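Local coordinates for protein nicastrin (Dictyostelium purpureum, PDB 4R12) that probably serves as an essential subunit of the gamma-secretase complex, which cleaves integral membrane proteins such as Notch receptors and amyloid-beta precursor protein within the membrane, at residues Thr185-Gly190 with Ile571-Asn576; Ile232-Ser237 with Cys461-Ile466; Trp268-Trp273 with His546-Leu551; Ile455-Pro460 with Thr467-Leu472. All blocks are in the same frame, centred on the assembly; numbering follows the deposited sequence.

Contact 1 of 4, residues Thr185-Gly190 with Ile571-Asn576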
# COMPACT_ATOMS: atom_id res chain seq x y z
N THR A 185 -16.42 6.84 -18.88
CA THR A 185 -15.86 7.31 -20.14
C THR A 185 -14.53 6.64 -20.51
O THR A 185 -14.38 6.16 -21.64
CB THR A 185 -15.65 8.83 -20.10
OG1 THR A 185 -16.89 9.47 -19.80
CG2 THR A 185 -15.12 9.34 -21.44
N CYS A 186 -13.57 6.62 -19.59
CA CYS A 186 -12.27 6.06 -19.94
C CYS A 186 -12.36 4.54 -20.09
O CYS A 186 -11.67 3.97 -20.93
CB CYS A 186 -11.19 6.47 -18.92
SG CYS A 186 -11.33 5.74 -17.28
N LEU A 187 -13.21 3.88 -19.31
CA LEU A 187 -13.36 2.44 -19.48
C LEU A 187 -13.94 2.08 -20.85
O LEU A 187 -13.45 1.18 -21.52
CB LEU A 187 -14.24 1.83 -18.38
CG LEU A 187 -13.61 1.58 -17.00
CD1 LEU A 187 -14.65 0.96 -16.09
CD2 LEU A 187 -12.36 0.70 -17.05
N ARG A 188 -14.98 2.80 -21.27
CA ARG A 188 -15.61 2.58 -22.57
C ARG A 188 -14.59 2.68 -23.71
O ARG A 188 -14.64 1.90 -24.67
CB ARG A 188 -16.75 3.59 -22.79
CG ARG A 188 -17.48 3.43 -24.13
CD ARG A 188 -18.64 4.41 -24.28
NE ARG A 188 -18.23 5.80 -24.19
CZ ARG A 188 -18.69 6.66 -23.28
NH1 ARG A 188 -19.58 6.25 -22.39
NH2 ARG A 188 -18.27 7.92 -23.26
N ARG A 189 -13.66 3.62 -23.60
CA ARG A 189 -12.66 3.83 -24.65
C ARG A 189 -11.42 2.97 -24.50
O ARG A 189 -10.56 2.95 -25.37
CB ARG A 189 -12.25 5.30 -24.70
CG ARG A 189 -13.43 6.23 -24.94
CD ARG A 189 -12.99 7.67 -25.13
NE ARG A 189 -14.14 8.57 -25.14
CZ ARG A 189 -14.12 9.80 -25.64
NH1 ARG A 189 -13.01 10.27 -26.19
NH2 ARG A 189 -15.22 10.55 -25.60
N GLY A 190 -11.33 2.25 -23.38
CA GLY A 190 -10.18 1.40 -23.13
C GLY A 190 -8.93 2.20 -22.78
O GLY A 190 -7.82 1.78 -23.07
N ILE A 571 -15.27 2.89 -7.08
CA ILE A 571 -14.93 2.95 -8.50
C ILE A 571 -13.71 3.82 -8.73
O ILE A 571 -13.82 5.05 -8.74
CB ILE A 571 -16.09 3.51 -9.34
CG1 ILE A 571 -17.35 2.67 -9.15
CG2 ILE A 571 -15.67 3.56 -10.83
CD1 ILE A 571 -17.19 1.22 -9.55
N PHE A 572 -12.56 3.19 -8.91
CA PHE A 572 -11.32 3.89 -9.20
C PHE A 572 -10.67 3.23 -10.40
O PHE A 572 -10.51 2.01 -10.43
CB PHE A 572 -10.35 3.87 -8.01
CG PHE A 572 -10.89 4.55 -6.80
CD1 PHE A 572 -10.71 5.91 -6.62
CD2 PHE A 572 -11.58 3.84 -5.84
CE1 PHE A 572 -11.20 6.54 -5.48
CE2 PHE A 572 -12.08 4.47 -4.72
CZ PHE A 572 -11.89 5.82 -4.54
N THR A 573 -10.31 4.04 -11.39
CA THR A 573 -9.69 3.52 -12.60
C THR A 573 -8.54 4.42 -13.00
O THR A 573 -8.72 5.61 -13.28
CB THR A 573 -10.69 3.45 -13.79
OG1 THR A 573 -11.16 4.77 -14.11
CG2 THR A 573 -11.87 2.54 -13.46
N GLU A 574 -7.35 3.83 -13.05
CA GLU A 574 -6.16 4.60 -13.36
C GLU A 574 -5.98 4.74 -14.86
O GLU A 574 -6.12 3.76 -15.60
CB GLU A 574 -4.93 3.94 -12.75
CG GLU A 574 -3.62 4.61 -13.11
CD GLU A 574 -2.44 3.91 -12.45
OE1 GLU A 574 -1.72 3.16 -13.15
OE2 GLU A 574 -2.27 4.11 -11.24
N SER A 575 -5.68 5.95 -15.30
CA SER A 575 -5.38 6.21 -16.71
C SER A 575 -4.28 5.31 -17.25
O SER A 575 -3.27 5.08 -16.55
CB SER A 575 -4.96 7.66 -16.92
OG SER A 575 -4.60 7.89 -18.27
N ASN A 576 -4.45 4.82 -18.47
CA ASN A 576 -3.34 4.25 -19.23
C ASN A 576 -2.40 5.37 -19.64
O ASN A 576 -2.83 6.52 -19.77
CB ASN A 576 -3.80 3.51 -20.50
CG ASN A 576 -4.67 2.30 -20.21
OD1 ASN A 576 -4.66 1.75 -19.11
ND2 ASN A 576 -5.43 1.87 -21.22
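The last turn of helix 183-189, with Cys186 and Leu187, lies over Thr573 and Ser575 of strand 572-575, the CA atoms of Leu187 and Thr573 being 7.9 Å apart and those of Cys186 and Ser575 7.6 Å. Thr573 fills the middle and offers each of its two branches to a different helix residue. Its OG1 meets Cys186 SG at 3.3 Å, a non-bonded approach, since this sulfur is tied up in the disulfide with Cys192 and the hydroxyl is hydrogen-bonded to Ser183 OG. The other branch, the methyl CG2, lies 4.1 Å from Leu187 CG and about as far from both its terminal methyls, so it nestles in the fork of the leucine as the two side chains cross at a slant. With Thr573 chi1 at 62°, OG1 sits between the backbone N and the carbonyl carbon, and this setting sends hydroxyl and methyl to their separate partners. Strand 572-575 runs antiparallel between strand 21-29 and strand 192-203; it thereby carries the strand pairing from the small lobe of nicastrin toward the large lobe, and the helix packs across this junction. At the far end the helix closes in a Schellman motif at Gly190, whose positive phi turns the chain out of the helix. Gly190 O comes 3.0 Å from Asn576 ND2, although the angle is too poor for a hydrogen bond. The backbone of Asn576 is itself engaged, its O accepting a 2.7 Å bond from Ser575 OG, with the donor tilted 30° from the carbonyl plane.

Contact 2 of 4, residues Ile232-Ser237 with Cys461-Ile466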
# COMPACT_ATOMS: atom_id res chain seq x y z
N ILE A 232 6.25 4.60 -0.17
CA ILE A 232 6.83 3.74 0.87
C ILE A 232 5.79 3.43 1.95
O ILE A 232 5.65 2.27 2.36
CB ILE A 232 8.06 4.41 1.51
CG1 ILE A 232 9.13 4.66 0.44
CG2 ILE A 232 8.62 3.56 2.69
CD1 ILE A 232 10.39 5.30 0.99
N GLY A 233 5.05 4.46 2.37
CA GLY A 233 4.04 4.32 3.43
C GLY A 233 4.55 3.54 4.64
O GLY A 233 3.97 2.52 5.01
N ALA A 234 5.64 4.01 5.24
CA ALA A 234 6.30 3.28 6.31
C ALA A 234 5.32 3.02 7.47
O ALA A 234 5.06 1.86 7.81
CB ALA A 234 7.53 4.05 6.80
N ASP A 235 4.72 4.06 8.04
CA ASP A 235 3.76 3.81 9.12
C ASP A 235 2.40 3.37 8.58
O ASP A 235 1.72 2.56 9.19
CB ASP A 235 3.58 5.03 10.03
CG ASP A 235 3.05 4.64 11.42
OD1 ASP A 235 3.39 3.52 11.87
OD2 ASP A 235 2.30 5.43 12.04
N GLN A 236 2.02 3.92 7.42
CA GLN A 236 0.74 3.56 6.81
C GLN A 236 0.57 2.05 6.66
O GLN A 236 -0.48 1.50 7.03
CB GLN A 236 0.60 4.23 5.43
CG GLN A 236 -0.71 3.91 4.74
CD GLN A 236 -0.84 4.63 3.41
OE1 GLN A 236 0.16 4.83 2.71
NE2 GLN A 236 -2.05 5.03 3.06
N SER A 237 1.58 1.38 6.13
CA SER A 237 1.50 -0.06 5.87
C SER A 237 2.80 -0.85 6.10
O SER A 237 2.78 -1.91 6.70
CB SER A 237 1.06 -0.30 4.42
OG SER A 237 -0.19 0.29 4.11
N CYS A 461 14.77 -3.01 3.50
CA CYS A 461 14.28 -3.38 2.17
C CYS A 461 12.89 -2.78 1.86
O CYS A 461 12.65 -2.33 0.74
CB CYS A 461 14.22 -4.91 2.03
SG CYS A 461 13.77 -5.46 0.37
N PHE A 462 11.98 -2.78 2.84
CA PHE A 462 10.64 -2.27 2.57
C PHE A 462 10.44 -0.81 3.00
O PHE A 462 9.42 -0.21 2.65
CB PHE A 462 9.58 -3.15 3.24
CG PHE A 462 9.29 -4.45 2.52
CD1 PHE A 462 10.10 -4.89 1.49
CD2 PHE A 462 8.18 -5.23 2.87
CE1 PHE A 462 9.82 -6.08 0.80
CE2 PHE A 462 7.90 -6.43 2.21
CZ PHE A 462 8.73 -6.85 1.16
N THR A 463 11.40 -0.21 3.70
CA THR A 463 11.21 1.19 4.12
C THR A 463 12.23 2.16 3.52
O THR A 463 12.10 3.38 3.71
CB THR A 463 11.24 1.34 5.67
OG1 THR A 463 12.53 0.98 6.18
CG2 THR A 463 10.20 0.48 6.31
N SER A 464 13.24 1.63 2.82
CA SER A 464 14.30 2.48 2.23
C SER A 464 14.69 2.12 0.80
O SER A 464 14.73 2.99 -0.07
CB SER A 464 15.58 2.42 3.09
OG SER A 464 15.48 3.26 4.22
N SER A 465 15.03 0.86 0.57
CA SER A 465 15.62 0.45 -0.71
C SER A 465 15.35 -1.03 -0.95
O SER A 465 15.87 -1.88 -0.25
CB SER A 465 17.13 0.73 -0.73
OG SER A 465 17.68 0.42 -2.01
N ILE A 466 14.51 -1.32 -1.94
CA ILE A 466 13.91 -2.64 -2.06
C ILE A 466 14.81 -3.59 -2.89
O ILE A 466 14.42 -4.13 -3.93
CB ILE A 466 12.47 -2.52 -2.62
CG1 ILE A 466 11.73 -3.86 -2.53
CG2 ILE A 466 12.45 -1.89 -4.03
CD1 ILE A 466 10.22 -3.73 -2.56
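Ile232 and Thr463 make most of this contact, and what they share is apolar carbon set against backbone. The CG2 methyl of Ile232 lies 3.6 Å from Thr463 O and 3.8 Å from Thr463 CA, while the CD1 end of the same side chain reaches Thr463 O at 3.7 Å. Both ends of the side chain thus rest on one carbonyl oxygen, from the same side, at the end of helix 452-463. The branch CG2 stands opposite the backbone N of Ile232 (chi1 -61° for CG1), from where it also comes within 3.9 Å of Phe462 O. That oxygen is buried here and finds no hydrogen-bond partner in the model. Methyl-to-methyl packing is slighter: Ala234 CB and Thr463 CG2 stand 4.5 Å apart, where the two backbones approach most closely. No polar bond crosses between the segments. Thr463 OG1 turns back to Tyr459 O in its own helix, and Gly233, the N-cap of helix 234-252, accepts a bond from Ser237 N through its O. The contact therefore sets the start of helix 234-252 beside the end of helix 452-463; the Phe462 ring continues the packing, lying against Thr241, Val242 and Leu245 of the former and against Leu504 and Ile505 of helix 500-512.

Contact 3 of 4, residues Trp268-Trp273 with His546-Leu551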
# COMPACT_ATOMS: atom_id res chain seq x y z
N TRP A 268 -3.63 -8.05 2.53
CA TRP A 268 -4.68 -7.57 1.62
C TRP A 268 -4.14 -6.47 0.72
O TRP A 268 -3.48 -5.55 1.20
CB TRP A 268 -5.91 -7.03 2.37
CG TRP A 268 -6.56 -7.97 3.32
CD1 TRP A 268 -6.80 -7.76 4.65
CD2 TRP A 268 -7.07 -9.28 3.02
NE1 TRP A 268 -7.42 -8.85 5.20
CE2 TRP A 268 -7.60 -9.81 4.22
CE3 TRP A 268 -7.14 -10.06 1.86
CZ2 TRP A 268 -8.18 -11.07 4.29
CZ3 TRP A 268 -7.72 -11.32 1.94
CH2 TRP A 268 -8.23 -11.81 3.14
N ASN A 269 -4.43 -6.56 -0.58
CA ASN A 269 -4.00 -5.54 -1.52
C ASN A 269 -5.16 -4.61 -1.88
O ASN A 269 -6.32 -4.99 -1.75
CB ASN A 269 -3.42 -6.19 -2.78
CG ASN A 269 -2.44 -5.28 -3.51
OD1 ASN A 269 -2.37 -4.08 -3.25
ND2 ASN A 269 -1.68 -5.87 -4.44
N ALA A 270 -4.83 -3.41 -2.33
CA ALA A 270 -5.78 -2.39 -2.79
C ALA A 270 -6.83 -2.00 -1.73
O ALA A 270 -7.92 -1.51 -2.06
CB ALA A 270 -6.46 -2.87 -4.09
N GLU A 271 -6.48 -2.19 -0.46
CA GLU A 271 -7.36 -1.79 0.63
C GLU A 271 -7.53 -0.28 0.71
O GLU A 271 -8.57 0.20 1.17
CB GLU A 271 -6.83 -2.31 1.97
CG GLU A 271 -6.85 -3.80 2.06
CD GLU A 271 -8.27 -4.37 2.08
OE1 GLU A 271 -8.89 -4.38 3.15
OE2 GLU A 271 -8.76 -4.79 1.02
N ARG A 272 -6.52 0.48 0.29
CA ARG A 272 -6.61 1.94 0.40
C ARG A 272 -7.61 2.49 -0.60
O ARG A 272 -7.90 3.68 -0.60
CB ARG A 272 -5.25 2.61 0.17
CG ARG A 272 -4.11 2.07 1.00
CD ARG A 272 -4.52 1.87 2.40
NE ARG A 272 -3.45 1.38 3.29
CZ ARG A 272 -3.64 1.27 4.60
NH1 ARG A 272 -4.84 1.61 5.10
NH2 ARG A 272 -2.68 0.85 5.40
N TRP A 273 -8.14 1.62 -1.46
CA TRP A 273 -9.08 2.06 -2.49
C TRP A 273 -10.42 1.37 -2.29
O TRP A 273 -10.96 0.74 -3.21
CB TRP A 273 -8.48 1.81 -3.87
CG TRP A 273 -7.15 2.48 -4.02
CD1 TRP A 273 -5.91 1.90 -3.84
CD2 TRP A 273 -6.91 3.86 -4.30
NE1 TRP A 273 -4.93 2.85 -4.01
CE2 TRP A 273 -5.51 4.05 -4.30
CE3 TRP A 273 -7.74 4.96 -4.56
CZ2 TRP A 273 -4.92 5.29 -4.55
CZ3 TRP A 273 -7.16 6.19 -4.82
CH2 TRP A 273 -5.76 6.34 -4.81
N HIS A 546 -4.86 -13.96 -4.33
CA HIS A 546 -6.30 -13.77 -4.57
C HIS A 546 -6.59 -12.38 -5.15
O HIS A 546 -5.99 -11.39 -4.72
CB HIS A 546 -7.12 -13.98 -3.30
CG HIS A 546 -8.53 -14.39 -3.58
ND1 HIS A 546 -8.93 -15.71 -3.55
CD2 HIS A 546 -9.61 -13.66 -3.94
CE1 HIS A 546 -10.22 -15.77 -3.87
NE2 HIS A 546 -10.65 -14.55 -4.11
N ASN A 547 -7.50 -12.32 -6.12
CA ASN A 547 -7.94 -11.07 -6.72
C ASN A 547 -8.34 -10.01 -5.69
O ASN A 547 -9.07 -10.30 -4.74
CB ASN A 547 -9.15 -11.28 -7.63
CG ASN A 547 -8.82 -11.98 -8.94
OD1 ASN A 547 -7.65 -12.10 -9.35
ND2 ASN A 547 -9.86 -12.41 -9.64
N ALA A 548 -7.88 -8.78 -5.89
CA ALA A 548 -8.32 -7.64 -5.11
C ALA A 548 -8.85 -6.61 -6.09
O ALA A 548 -8.08 -5.93 -6.78
CB ALA A 548 -7.18 -7.07 -4.27
N LEU A 549 -10.18 -6.52 -6.17
CA LEU A 549 -10.88 -5.81 -7.23
C LEU A 549 -12.28 -5.46 -6.76
O LEU A 549 -12.95 -6.27 -6.13
CB LEU A 549 -10.95 -6.67 -8.51
CG LEU A 549 -11.75 -6.15 -9.72
CD1 LEU A 549 -11.07 -4.95 -10.35
CD2 LEU A 549 -11.98 -7.24 -10.77
N SER A 550 -12.70 -4.24 -7.06
CA SER A 550 -14.02 -3.77 -6.66
C SER A 550 -15.10 -4.69 -7.19
O SER A 550 -15.01 -5.19 -8.31
CB SER A 550 -14.27 -2.35 -7.16
OG SER A 550 -15.57 -1.91 -6.80
N LEU A 551 -16.12 -4.94 -6.37
CA LEU A 551 -17.26 -5.72 -6.82
C LEU A 551 -18.15 -4.92 -7.78
O LEU A 551 -19.10 -5.45 -8.37
CB LEU A 551 -18.08 -6.21 -5.62
CG LEU A 551 -17.39 -7.21 -4.69
CD1 LEU A 551 -18.31 -7.55 -3.52
CD2 LEU A 551 -16.98 -8.47 -5.43
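Ala548 presses its methyl group against the carbonyl of Asn269 and the CB atoms of Asn269 and Ala270, and the tight part of the contact is confined to these three buried residues. The closest approach is that of Ala548 CB to Asn269 O, at 3.4 Å. Asn269 CB follows at 4.1 Å from Ala548 CB, and Ala270 CB at 4.3 Å, so that the one methyl rests against two beta carbons and a carbonyl oxygen. No hydrogen bond crosses; the polar end of Asn269 serves the surrounding chain instead. With chi1 at -155°, its amide is carried beside its own carbonyl carbon, where ND2 donates to Gln198 O and OD1 takes a weak bond from Ala270 N (2.7 Å, N-H...O angle 130°). The amide thus spans the turn at which Ala270 adopts a positive phi.

On both sides of Ala548 the packing between the segments thins out. Leu549 points its CB away from the loop, and the partly exposed Asn547 and Leu551 make no contact with it. Strand 192-203 links the two segments, since strands 262-268 and 542-548 both pair with it antiparallel. The loop after strand 262-268 probably corresponds to the Glu-containing segment that follows a core strand in zinc exopeptidases of the M28 type. Glu271 probably occupies the place of their general-base glutamate, and Arg272 that of the glutamate which binds metal; here Glu271 OE1 is hydrogen-bonded to Ser278 and Ser384, and no metal is modelled beside it. Ala548 thus packs on the residues immediately before Glu271, in what is probably the relic of the peptidase site of the large lobe.

Contact 4 of 4, residues Ile455-Pro460 with Thr467-Leu472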
# COMPACT_ATOMS: atom_id res chain seq x y z
N ILE A 455 14.88 -9.79 10.04
CA ILE A 455 14.37 -8.45 10.37
C ILE A 455 15.31 -7.37 9.81
O ILE A 455 14.88 -6.42 9.14
CB ILE A 455 14.19 -8.26 11.93
CG1 ILE A 455 13.03 -9.12 12.45
CG2 ILE A 455 13.96 -6.79 12.29
CD1 ILE A 455 13.00 -9.30 14.00
N ASN A 456 16.60 -7.54 10.04
CA ASN A 456 17.58 -6.53 9.66
C ASN A 456 17.76 -6.39 8.15
O ASN A 456 18.22 -5.36 7.66
CB ASN A 456 18.93 -6.83 10.31
CG ASN A 456 18.89 -6.68 11.82
OD1 ASN A 456 18.01 -6.02 12.36
ND2 ASN A 456 19.84 -7.31 12.51
N ILE A 457 17.41 -7.43 7.41
CA ILE A 457 17.40 -7.34 5.95
C ILE A 457 16.09 -6.73 5.44
O ILE A 457 16.10 -5.80 4.61
CB ILE A 457 17.60 -8.73 5.30
CG1 ILE A 457 19.04 -9.20 5.50
CG2 ILE A 457 17.27 -8.68 3.80
CD1 ILE A 457 19.21 -10.67 5.21
N LEU A 458 14.97 -7.24 5.95
CA LEU A 458 13.67 -6.87 5.40
C LEU A 458 13.26 -5.44 5.74
O LEU A 458 12.64 -4.76 4.91
CB LEU A 458 12.58 -7.83 5.88
CG LEU A 458 11.25 -7.62 5.16
CD1 LEU A 458 11.38 -7.89 3.70
CD2 LEU A 458 10.16 -8.52 5.74
N TYR A 459 13.59 -4.97 6.94
CA TYR A 459 13.14 -3.64 7.36
C TYR A 459 13.64 -2.52 6.43
O TYR A 459 12.83 -1.78 5.86
CB TYR A 459 13.55 -3.40 8.82
CG TYR A 459 13.17 -2.04 9.34
CD1 TYR A 459 11.83 -1.69 9.49
CD2 TYR A 459 14.14 -1.12 9.69
CE1 TYR A 459 11.47 -0.42 9.99
CE2 TYR A 459 13.79 0.14 10.19
CZ TYR A 459 12.45 0.47 10.34
OH TYR A 459 12.12 1.72 10.83
N PRO A 460 14.97 -2.40 6.23
CA PRO A 460 15.40 -1.40 5.24
C PRO A 460 14.94 -1.73 3.82
O PRO A 460 14.74 -0.79 3.03
CB PRO A 460 16.94 -1.44 5.31
CG PRO A 460 17.31 -2.55 6.19
CD PRO A 460 16.10 -3.21 6.74
N THR A 467 16.01 -3.83 -2.38
CA THR A 467 16.99 -4.64 -3.08
C THR A 467 17.17 -6.05 -2.49
O THR A 467 18.01 -6.83 -2.96
CB THR A 467 18.34 -3.91 -3.10
OG1 THR A 467 18.72 -3.61 -1.74
CG2 THR A 467 18.22 -2.59 -3.90
N CYS A 468 16.39 -6.38 -1.47
CA CYS A 468 16.56 -7.65 -0.74
C CYS A 468 15.89 -8.83 -1.44
O CYS A 468 14.93 -8.65 -2.19
CB CYS A 468 16.01 -7.53 0.68
SG CYS A 468 14.19 -7.44 0.78
N PHE A 469 16.42 -10.02 -1.18
CA PHE A 469 15.83 -11.29 -1.62
C PHE A 469 15.56 -11.37 -3.11
O PHE A 469 14.64 -12.06 -3.55
CB PHE A 469 14.53 -11.56 -0.86
CG PHE A 469 14.75 -11.73 0.60
CD1 PHE A 469 15.62 -12.71 1.07
CD2 PHE A 469 14.12 -10.91 1.51
CE1 PHE A 469 15.84 -12.86 2.43
CE2 PHE A 469 14.32 -11.06 2.87
CZ PHE A 469 15.20 -12.04 3.33
N ASN A 470 16.38 -10.70 -3.90
CA ASN A 470 16.17 -10.74 -5.33
C ASN A 470 16.47 -12.15 -5.88
O ASN A 470 16.03 -12.48 -6.98
CB ASN A 470 17.03 -9.69 -6.03
CG ASN A 470 16.65 -9.52 -7.49
OD1 ASN A 470 17.40 -9.92 -8.38
ND2 ASN A 470 15.48 -8.93 -7.74
N ILE A 471 17.18 -12.96 -5.10
CA ILE A 471 17.43 -14.36 -5.46
C ILE A 471 16.11 -15.13 -5.64
O ILE A 471 16.07 -16.14 -6.33
CB ILE A 471 18.31 -15.09 -4.42
CG1 ILE A 471 18.87 -16.40 -5.00
CG2 ILE A 471 17.55 -15.34 -3.12
CD1 ILE A 471 19.91 -17.07 -4.12
N LEU A 472 15.04 -14.63 -5.02
CA LEU A 472 13.73 -15.26 -5.15
C LEU A 472 12.99 -14.77 -6.40
O LEU A 472 11.95 -15.33 -6.76
CB LEU A 472 12.86 -14.98 -3.91
CG LEU A 472 13.39 -15.31 -2.51
CD1 LEU A 472 12.34 -14.90 -1.47
CD2 LEU A 472 13.75 -16.78 -2.38
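Ile457 turns its CG2 methyl to both Cys468 and the ring of Phe469, 3.6 Å from Cys468 CB and 3.9 Å from Phe469 CE2. Phe469 CZ is almost as near, at 4.0 Å, and the methyl comes in obliquely as the two side chains pass each other at an angle. Leu458, one residue on along the helix, comes at the same ring differently: its CD1 sits at the edge, near the ring plane, 4.4 Å from CE2. The same methyl lies 4.1 Å from Cys468 SG. Leu458 chi1 is -171°, which puts CG opposite the backbone N and lets the methyl reach across to both partners. In the returning loop, Cys468 chi1 of 71° swings SG in toward the helix, where it is disulfide-bonded to Cys461, and Phe469, next in the chain, has a positive phi. Leu508 of helix 500-512 touches both Leu458 and Phe469 and extends the apolar cluster. The contact is that of a chain that leaves a helix, folds back and packs against the side of that helix, the short return being closed covalently by a disulfide from the helix's last turn.

Contacts 2 and 4 are the most closely bound pair: both use helix 452-463, their centres lie about 12 Å apart, and Cys461 SG of contact 2 is joined to Cys468 SG of contact 4 at 2.1 Å. Contact 2 reaches contact 3 through a probable hydrogen bond, Ser237 OG to Arg272 NH2 at 2.9 Å, near what is probably the relic of the peptidase site. Contact 3 in turn touches contact 1, where the rings of Trp273 and Phe572 meet edge to face, with Phe572 CD1 and Trp273 CE3 3.7 Å apart. The chain of contacts thus runs from the lobe junction at contact 1 to contact 4, whose centre is about 35 Å from it, on the opposite side of the chain's centre.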